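Local coordinates for protein mannitol dehydrogenase (Pseudomonas fluorescens, PDB 1LJ8) that binds the dinucleotide NAD and probably catalyses the NAD-dependent interconversion of mannitol and fructose, at residues T340-P345 with V387-R392; M331-D336 with T400-L405. One frame throughout, in Å; residues are numbered along the deposited sequence.

Overall arrangement
Both contacts lie in the helical C-terminal domain of the mannitol dehydrogenase family, in the same part of the molecule and away from the NAD-binding residues. Their centres are about 12 Å apart. Along the chain the order is 331-336, 340-345, 387-392, 400-405, and both segments of contact 1 fall between those of contact 2. Segment 340-345 follows helix 325-339, which carries 331-336. Helices 387-396 and 401-413 are consecutive and supply the other two segments. The contacts also touch directly: Ile390 packs on Ala403, and Thr340 probably hydrogen-bonds the Met335 carbonyl. Together they join two chain regions separated by a mostly helical stretch.

Contact 1: residues T340-P345 with V387-R392; sequences TPNLAP and VPTINR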
ATOM      1  N   THR A 340       9.301 -10.854  15.785  1.00 14.95           N
ATOM      2  CA  THR A 340       8.630 -10.729  17.082  1.00 15.80           C
ATOM      3  C   THR A 340       9.429 -10.110  18.207  1.00 16.35           C
ATOM      4  O   THR A 340       8.934  -9.199  18.893  1.00 15.60           O
ATOM      5  CB  THR A 340       8.006 -12.113  17.515  1.00 18.03           C
ATOM      6  OG1 THR A 340       6.946 -12.456  16.604  1.00 16.43           O
ATOM      7  CG2 THR A 340       7.404 -12.013  18.918  1.00 17.94           C
ATOM      8  N   PRO A 341      10.680 -10.547  18.409  1.00 16.72           N
ATOM      9  CA  PRO A 341      11.476  -9.958  19.510  1.00 17.71           C
ATOM     10  C   PRO A 341      11.732  -8.462  19.358  1.00 18.05           C
ATOM     11  O   PRO A 341      12.178  -7.798  20.309  1.00 18.09           O
ATOM     12  CB  PRO A 341      12.813 -10.717  19.444  1.00 18.25           C
ATOM     13  CG  PRO A 341      12.486 -12.034  18.772  1.00 19.38           C
ATOM     14  CD  PRO A 341      11.455 -11.584  17.689  1.00 18.50           C
ATOM     15  N   ASN A 342      11.511  -7.928  18.162  1.00 15.29           N
ATOM     16  CA  ASN A 342      11.806  -6.513  17.918  1.00 16.43           C
ATOM     17  C   ASN A 342      10.603  -5.590  18.146  1.00 16.19           C
ATOM     18  O   ASN A 342      10.746  -4.349  18.124  1.00 18.84           O
ATOM     19  CB  ASN A 342      12.234  -6.282  16.446  1.00 16.86           C
ATOM     20  CG  ASN A 342      13.307  -7.251  15.957  1.00 17.60           C
ATOM     21  OD1 ASN A 342      13.979  -7.902  16.749  1.00 18.81           O
ATOM     22  ND2 ASN A 342      13.466  -7.340  14.627  1.00 15.84           N
ATOM     23  N   LEU A 343       9.435  -6.176  18.325  1.00 15.56           N
ATOM     24  CA  LEU A 343       8.196  -5.395  18.413  1.00 15.29           C
ATOM     25  C   LEU A 343       7.907  -4.708  19.727  1.00 18.78           C
ATOM     26  O   LEU A 343       8.104  -5.287  20.797  1.00 17.21           O
ATOM     27  CB  LEU A 343       6.993  -6.296  18.049  1.00 15.59           C
ATOM     28  CG  LEU A 343       7.084  -6.905  16.640  1.00 15.00           C
ATOM     29  CD1 LEU A 343       5.885  -7.855  16.368  1.00 15.99           C
ATOM     30  CD2 LEU A 343       7.079  -5.731  15.606  1.00 15.67           C
ATOM     31  N   ALA A 344       7.444  -3.465  19.610  1.00 17.58           N
ATOM     32  CA  ALA A 344       7.031  -2.666  20.755  1.00 19.90           C
ATOM     33  C   ALA A 344       5.741  -3.297  21.244  1.00 20.35           C
ATOM     34  O   ALA A 344       5.050  -4.024  20.515  1.00 20.26           O
ATOM     35  CB  ALA A 344       6.805  -1.211  20.336  1.00 18.74           C
ATOM     36  N   PRO A 345       5.391  -3.040  22.503  1.00 22.99           N
ATOM     37  CA  PRO A 345       4.171  -3.594  23.081  1.00 21.44           C
ATOM     38  C   PRO A 345       2.938  -3.149  22.295  1.00 20.53           C
ATOM     39  O   PRO A 345       2.878  -2.013  21.807  1.00 19.90           O
ATOM     40  CB  PRO A 345       4.163  -3.002  24.508  1.00 23.44           C
ATOM     41  CG  PRO A 345       5.641  -2.844  24.825  1.00 23.58           C
ATOM     42  CD  PRO A 345       6.194  -2.298  23.505  1.00 22.72           C
ATOM     43  N   VAL A 387      14.120  -4.212   5.636  1.00 11.53           N
ATOM     44  CA  VAL A 387      15.366  -3.680   6.120  1.00 12.36           C
ATOM     45  C   VAL A 387      15.364  -3.298   7.611  1.00 12.60           C
ATOM     46  O   VAL A 387      16.371  -3.507   8.280  1.00 14.22           O
ATOM     47  CB  VAL A 387      15.844  -2.497   5.225  1.00 12.43           C
ATOM     48  CG1 VAL A 387      17.125  -1.882   5.793  1.00 12.35           C
ATOM     49  CG2 VAL A 387      16.133  -3.014   3.804  1.00 13.29           C
ATOM     50  N   PRO A 388      14.261  -2.736   8.156  1.00 13.03           N
ATOM     51  CA  PRO A 388      14.304  -2.393   9.602  1.00 15.31           C
ATOM     52  C   PRO A 388      14.575  -3.639  10.465  1.00 16.30           C
ATOM     53  O   PRO A 388      15.373  -3.611  11.436  1.00 15.73           O
ATOM     54  CB  PRO A 388      12.922  -1.788   9.848  1.00 16.47           C
ATOM     55  CG  PRO A 388      12.687  -1.040   8.556  1.00 15.73           C
ATOM     56  CD  PRO A 388      13.083  -2.103   7.517  1.00 14.05           C
ATOM     57  N   THR A 389      13.954  -4.741  10.070  1.00 14.39           N
ATOM     58  CA  THR A 389      14.158  -6.013  10.764  1.00 14.23           C
ATOM     59  C   THR A 389      15.618  -6.453  10.591  1.00 15.02           C
ATOM     60  O   THR A 389      16.269  -6.836  11.574  1.00 15.99           O
ATOM     61  CB  THR A 389      13.185  -7.116  10.197  1.00 13.56           C
ATOM     62  OG1 THR A 389      11.846  -6.765  10.575  1.00 13.83           O
ATOM     63  CG2 THR A 389      13.546  -8.520  10.733  1.00 13.06           C
ATOM     64  N   ILE A 390      16.132  -6.439   9.349  1.00 13.91           N
ATOM     65  CA  ILE A 390      17.520  -6.834   9.105  1.00 13.25           C
ATOM     66  C   ILE A 390      18.476  -5.975   9.940  1.00 13.69           C
ATOM     67  O   ILE A 390      19.417  -6.497  10.554  1.00 12.65           O
ATOM     68  CB  ILE A 390      17.908  -6.680   7.614  1.00 11.69           C
ATOM     69  CG1 ILE A 390      17.168  -7.762   6.799  1.00 13.86           C
ATOM     70  CG2 ILE A 390      19.443  -6.868   7.409  1.00 12.11           C
ATOM     71  CD1 ILE A 390      17.249  -7.529   5.294  1.00 12.39           C
ATOM     72  N   ASN A 391      18.252  -4.667   9.948  1.00 13.76           N
ATOM     73  CA  ASN A 391      19.174  -3.802  10.707  1.00 15.71           C
ATOM     74  C   ASN A 391      19.215  -4.170  12.182  1.00 16.06           C
ATOM     75  O   ASN A 391      20.260  -4.076  12.848  1.00 15.87           O
ATOM     76  CB  ASN A 391      18.768  -2.318  10.603  1.00 16.63           C
ATOM     77  CG  ASN A 391      19.045  -1.731   9.231  1.00 17.73           C
ATOM     78  OD1 ASN A 391      19.801  -2.310   8.434  1.00 20.01           O
ATOM     79  ND2 ASN A 391      18.410  -0.581   8.935  1.00 17.26           N
ATOM     80  N   ARG A 392      18.066  -4.524  12.717  1.00 15.90           N
ATOM     81  CA  ARG A 392      18.010  -4.890  14.131  1.00 18.47           C
ATOM     82  C   ARG A 392      18.772  -6.206  14.333  1.00 18.00           C
ATOM     83  O   ARG A 392      19.479  -6.397  15.322  1.00 18.39           O
ATOM     84  CB  ARG A 392      16.535  -5.015  14.571  1.00 17.98           C
ATOM     85  CG  ARG A 392      16.306  -5.618  15.969  1.00 18.81           C
ATOM     86  CD  ARG A 392      16.944  -4.712  17.076  1.00 21.57           C
ATOM     87  NE  ARG A 392      16.436  -5.138  18.382  1.00 21.04           N
ATOM     88  CZ  ARG A 392      15.282  -4.705  18.908  1.00 21.11           C
ATOM     89  NH1 ARG A 392      14.529  -3.823  18.258  1.00 20.41           N
ATOM     90  NH2 ARG A 392      14.858  -5.209  20.067  1.00 22.96           N
TER
HETATM   91  O   HOH W   1      12.405  -4.716  21.037  1.00 23.57           O
HETATM   92  O   HOH W   2      11.465  -6.008  13.160  1.00 25.94           O
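Asn342 and Arg392 carry this contact, and their side chains run past each other in opposite directions. The tight part is where the asparagine amide meets the aliphatic start of the arginine. Asn342 CG lies 3.4 Å from Arg392 CG, and Asn342 ND2 comes within 3.9 Å of Arg392 CB. The arginine leaves its helix with CG anti to the backbone N (chi1 170°). It then bends at chi2 (63°), and the guanidinium reaches over Asn342 toward the loop backbone. There the amide and guanidinium planes are tilted 28° to each other. Asn342 OD1 sits 4.0 Å above the guanidinium plane, over its centre, but no direct hydrogen bond forms between the segments. OD1 instead accepts a bond from Arg398 NH1, while Arg392 NE forms a salt bridge to Asp396 one turn further along the helix.

Between Asn342 and the helix a water fills in. It accepts from Asn342 ND2 at 2.8 Å and pairs with the hydroxyl of the buried Thr389. The methyl of Thr389, CG2, meets Asn342 ND2 only at 4.1 Å.

The outer side, by the exposed Pro341, is looser and relies on another water. This one lies at the guanidinium edge, in its plane, accepting from Arg392 NH2 at 2.7 Å and donating to Pro341 O at 3.2 Å.

A leucine in place of Arg392 would probably leave Asp396 without this cationic mate and the bridging water at Pro341 O without its NH2 donor.

The loop segment follows helix 325-339, and its Leu343 and Ala344 rest on helix 289-313. Helix 387-396 packs through Ile390 on helix 401-413, and Thr389 touches Tyr334 and Val339 of helix 325-339.

Contact 2: residues M331-D336 with T400-L405; sequences MRAYMD and TERAAL
Ala333 and Arg402 meet through carbon atoms, and this apolar touch is the closest across the two segments. Ala333 CB lies 3.7 Å from Arg402 CD. The first torsion of the arginine, with CG anti to the carbonyl carbon, and the extended chi2 carry CD to the alanine methyl. The bend at chi3 (-74°) then turns NE and the guanidinium aside, along helix 325-339 toward its C-terminal end, where Asp338 lies. Arg402 CD also comes to 4.1 Å from Tyr334 N, packing against the backbone of helix 325-339 as well as the methyl.

A second apolar touch is looser. The methyl of Ala403 stands at the edge of the Tyr334 ring, near its plane, with its CB 4.2 Å from Tyr334 CE1. Tyr334 points its CG anti to its backbone N (chi1 177°), which carries the ring out beside helix 401-413. The CA atoms of Tyr334 and Arg402 are 6.4 Å apart.

No hydrogen bond links the two segments. Arg402 NE lies 4.0 Å from Ala333 O, oblique to the guanidinium and too far to bond. Its charge is met by a salt bridge from NE to Asp338, so Arg402 still ties the two helices ionically. Tyr330, one turn before Tyr334, adds a tie by bonding through its hydroxyl to the Arg402 carbonyl.

The axes of the two short segments, 331-336 and 401-405, approach to 10.2 Å and cross at -119°. This is a steep, buried helix-helix crossing inside an all-helical bundle. Helices 289-313 and 463-488 pack around it, in keeping with the helical C-terminal domain of this family, which is related to that of 6-phosphogluconate dehydrogenase.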
HETATM    1  N   MSE A 331       7.920 -18.793   6.874  1.00 14.68           N
HETATM    2  CA  MSE A 331       7.218 -17.575   7.361  1.00 13.96           C
HETATM    3  C   MSE A 331       7.100 -17.575   8.895  1.00 15.02           C
HETATM    4  O   MSE A 331       7.339 -16.552   9.562  1.00 13.98           O
HETATM    5  CB  MSE A 331       5.795 -17.504   6.771  1.00 14.18           C
HETATM    6  CG  MSE A 331       4.851 -16.467   7.453  1.00 13.21           C
HETATM    7 SE   MSE A 331       3.156 -16.511   6.412  1.00 23.64          SE
HETATM    8  CE  MSE A 331       2.105 -15.319   7.563  1.00 14.73           C
ATOM      9  N   ARG A 332       6.734 -18.726   9.467  1.00 14.19           N
ATOM     10  CA  ARG A 332       6.612 -18.780  10.925  1.00 15.33           C
ATOM     11  C   ARG A 332       7.952 -18.534  11.607  1.00 14.80           C
ATOM     12  O   ARG A 332       8.022 -17.833  12.626  1.00 15.19           O
ATOM     13  CB  ARG A 332       6.044 -20.136  11.377  1.00 17.30           C
ATOM     14  CG  ARG A 332       4.596 -20.364  11.054  1.00 20.24           C
ATOM     15  CD  ARG A 332       4.109 -21.590  11.826  1.00 25.99           C
ATOM     16  NE  ARG A 332       2.767 -22.032  11.430  1.00 30.32           N
ATOM     17  CZ  ARG A 332       1.619 -21.517  11.880  1.00 32.33           C
ATOM     18  NH1 ARG A 332       1.615 -20.511  12.750  1.00 34.63           N
ATOM     19  NH2 ARG A 332       0.467 -22.044  11.476  1.00 32.15           N
ATOM     20  N   ALA A 333       9.020 -19.089  11.043  1.00 13.60           N
ATOM     21  CA  ALA A 333      10.345 -18.882  11.651  1.00 15.50           C
ATOM     22  C   ALA A 333      10.741 -17.397  11.544  1.00 15.31           C
ATOM     23  O   ALA A 333      11.263 -16.804  12.478  1.00 14.60           O
ATOM     24  CB  ALA A 333      11.391 -19.753  10.950  1.00 15.65           C
ATOM     25  N   TYR A 334      10.512 -16.802  10.372  1.00 14.03           N
ATOM     26  CA  TYR A 334      10.825 -15.392  10.196  1.00 14.64           C
ATOM     27  C   TYR A 334      10.021 -14.539  11.189  1.00 12.65           C
ATOM     28  O   TYR A 334      10.595 -13.656  11.886  1.00 13.58           O
ATOM     29  CB  TYR A 334      10.524 -14.961   8.737  1.00 13.44           C
ATOM     30  CG  TYR A 334      10.755 -13.498   8.478  1.00 13.78           C
ATOM     31  CD1 TYR A 334      12.047 -12.995   8.339  1.00 12.53           C
ATOM     32  CD2 TYR A 334       9.682 -12.608   8.358  1.00 11.39           C
ATOM     33  CE1 TYR A 334      12.278 -11.655   8.100  1.00 13.93           C
ATOM     34  CE2 TYR A 334       9.914 -11.236   8.080  1.00 10.45           C
ATOM     35  CZ  TYR A 334      11.222 -10.783   7.959  1.00 12.43           C
ATOM     36  OH  TYR A 334      11.531  -9.462   7.712  1.00 12.35           O
HETATM   37  N   MSE A 335       8.705 -14.785  11.290  1.00 14.33           N
HETATM   38  CA  MSE A 335       7.840 -14.010  12.210  1.00 12.89           C
HETATM   39  C   MSE A 335       8.233 -14.247  13.689  1.00 15.39           C
HETATM   40  O   MSE A 335       8.370 -13.302  14.472  1.00 13.97           O
HETATM   41  CB  MSE A 335       6.362 -14.407  12.063  1.00 15.19           C
HETATM   42  CG  MSE A 335       5.756 -13.945  10.765  1.00 12.03           C
HETATM   43 SE   MSE A 335       3.809 -14.063  10.824  1.00 23.79          SE
HETATM   44  CE  MSE A 335       3.600 -15.968  11.141  1.00 16.81           C
ATOM     45  N   ASP A 336       8.400 -15.513  14.053  1.00 15.88           N
ATOM     46  CA  ASP A 336       8.693 -15.834  15.452  1.00 16.45           C
ATOM     47  C   ASP A 336      10.084 -15.505  15.942  1.00 16.59           C
ATOM     48  O   ASP A 336      10.244 -14.989  17.053  1.00 16.90           O
ATOM     49  CB  ASP A 336       8.470 -17.331  15.745  1.00 17.57           C
ATOM     50  CG  ASP A 336       7.032 -17.764  15.586  1.00 21.17           C
ATOM     51  OD1 ASP A 336       6.104 -16.938  15.656  1.00 21.07           O
ATOM     52  OD2 ASP A 336       6.806 -18.973  15.383  1.00 23.15           O
ATOM     53  N   THR A 400      21.144 -13.689  10.648  1.00 16.18           N
ATOM     54  CA  THR A 400      20.469 -12.934   9.565  1.00 15.48           C
ATOM     55  C   THR A 400      20.052 -13.790   8.379  1.00 16.99           C
ATOM     56  O   THR A 400      19.431 -13.277   7.441  1.00 16.22           O
ATOM     57  CB  THR A 400      21.370 -11.805   8.987  1.00 16.05           C
ATOM     58  OG1 THR A 400      22.534 -12.372   8.363  1.00 16.56           O
ATOM     59  CG2 THR A 400      21.798 -10.825  10.108  1.00 18.38           C
ATOM     60  N   GLU A 401      20.378 -15.073   8.420  1.00 16.39           N
ATOM     61  CA  GLU A 401      20.141 -15.935   7.271  1.00 16.92           C
ATOM     62  C   GLU A 401      18.742 -15.955   6.679  1.00 15.76           C
ATOM     63  O   GLU A 401      18.600 -15.910   5.449  1.00 16.89           O
ATOM     64  CB  GLU A 401      20.548 -17.371   7.586  1.00 19.80           C
ATOM     65  CG  GLU A 401      21.018 -18.089   6.349  1.00 25.15           C
ATOM     66  CD  GLU A 401      22.540 -18.141   6.320  1.00 30.24           C
ATOM     67  OE1 GLU A 401      23.189 -17.381   7.095  1.00 31.20           O
ATOM     68  OE2 GLU A 401      23.072 -18.923   5.529  1.00 30.70           O
ATOM     69  N   ARG A 402      17.714 -16.065   7.524  1.00 13.73           N
ATOM     70  CA  ARG A 402      16.361 -16.084   6.968  1.00 15.04           C
ATOM     71  C   ARG A 402      16.027 -14.764   6.304  1.00 15.19           C
ATOM     72  O   ARG A 402      15.350 -14.755   5.266  1.00 15.06           O
ATOM     73  CB  ARG A 402      15.314 -16.355   8.034  1.00 14.56           C
ATOM     74  CG  ARG A 402      15.360 -17.804   8.666  1.00 17.85           C
ATOM     75  CD  ARG A 402      14.399 -17.859   9.857  1.00 17.47           C
ATOM     76  NE  ARG A 402      14.968 -17.129  10.995  1.00 17.66           N
ATOM     77  CZ  ARG A 402      15.853 -17.633  11.856  1.00 18.37           C
ATOM     78  NH1 ARG A 402      16.289 -18.899  11.765  1.00 19.77           N
ATOM     79  NH2 ARG A 402      16.376 -16.849  12.781  1.00 18.20           N
ATOM     80  N   ALA A 403      16.463 -13.650   6.896  1.00 13.83           N
ATOM     81  CA  ALA A 403      16.142 -12.337   6.299  1.00 14.31           C
ATOM     82  C   ALA A 403      16.987 -12.098   5.056  1.00 13.81           C
ATOM     83  O   ALA A 403      16.540 -11.478   4.075  1.00 14.70           O
ATOM     84  CB  ALA A 403      16.372 -11.215   7.331  1.00 13.41           C
ATOM     85  N   ALA A 404      18.228 -12.592   5.094  1.00 13.09           N
ATOM     86  CA  ALA A 404      19.113 -12.455   3.931  1.00 14.01           C
ATOM     87  C   ALA A 404      18.534 -13.207   2.750  1.00 13.49           C
ATOM     88  O   ALA A 404      18.702 -12.781   1.612  1.00 14.01           O
ATOM     89  CB  ALA A 404      20.581 -13.006   4.255  1.00 13.77           C
ATOM     90  N   LEU A 405      17.854 -14.313   3.010  1.00 11.96           N
ATOM     91  CA  LEU A 405      17.275 -15.109   1.914  1.00 12.68           C
ATOM     92  C   LEU A 405      16.220 -14.288   1.174  1.00 12.81           C
ATOM     93  O   LEU A 405      16.078 -14.448  -0.035  1.00 12.57           O
ATOM     94  CB  LEU A 405      16.655 -16.436   2.454  1.00 12.81           C
ATOM     95  CG  LEU A 405      15.986 -17.327   1.383  1.00 12.68           C
ATOM     96  CD1 LEU A 405      17.075 -17.786   0.352  1.00 12.74           C
ATOM     97  CD2 LEU A 405      15.323 -18.560   2.050  1.00 13.98           C
TER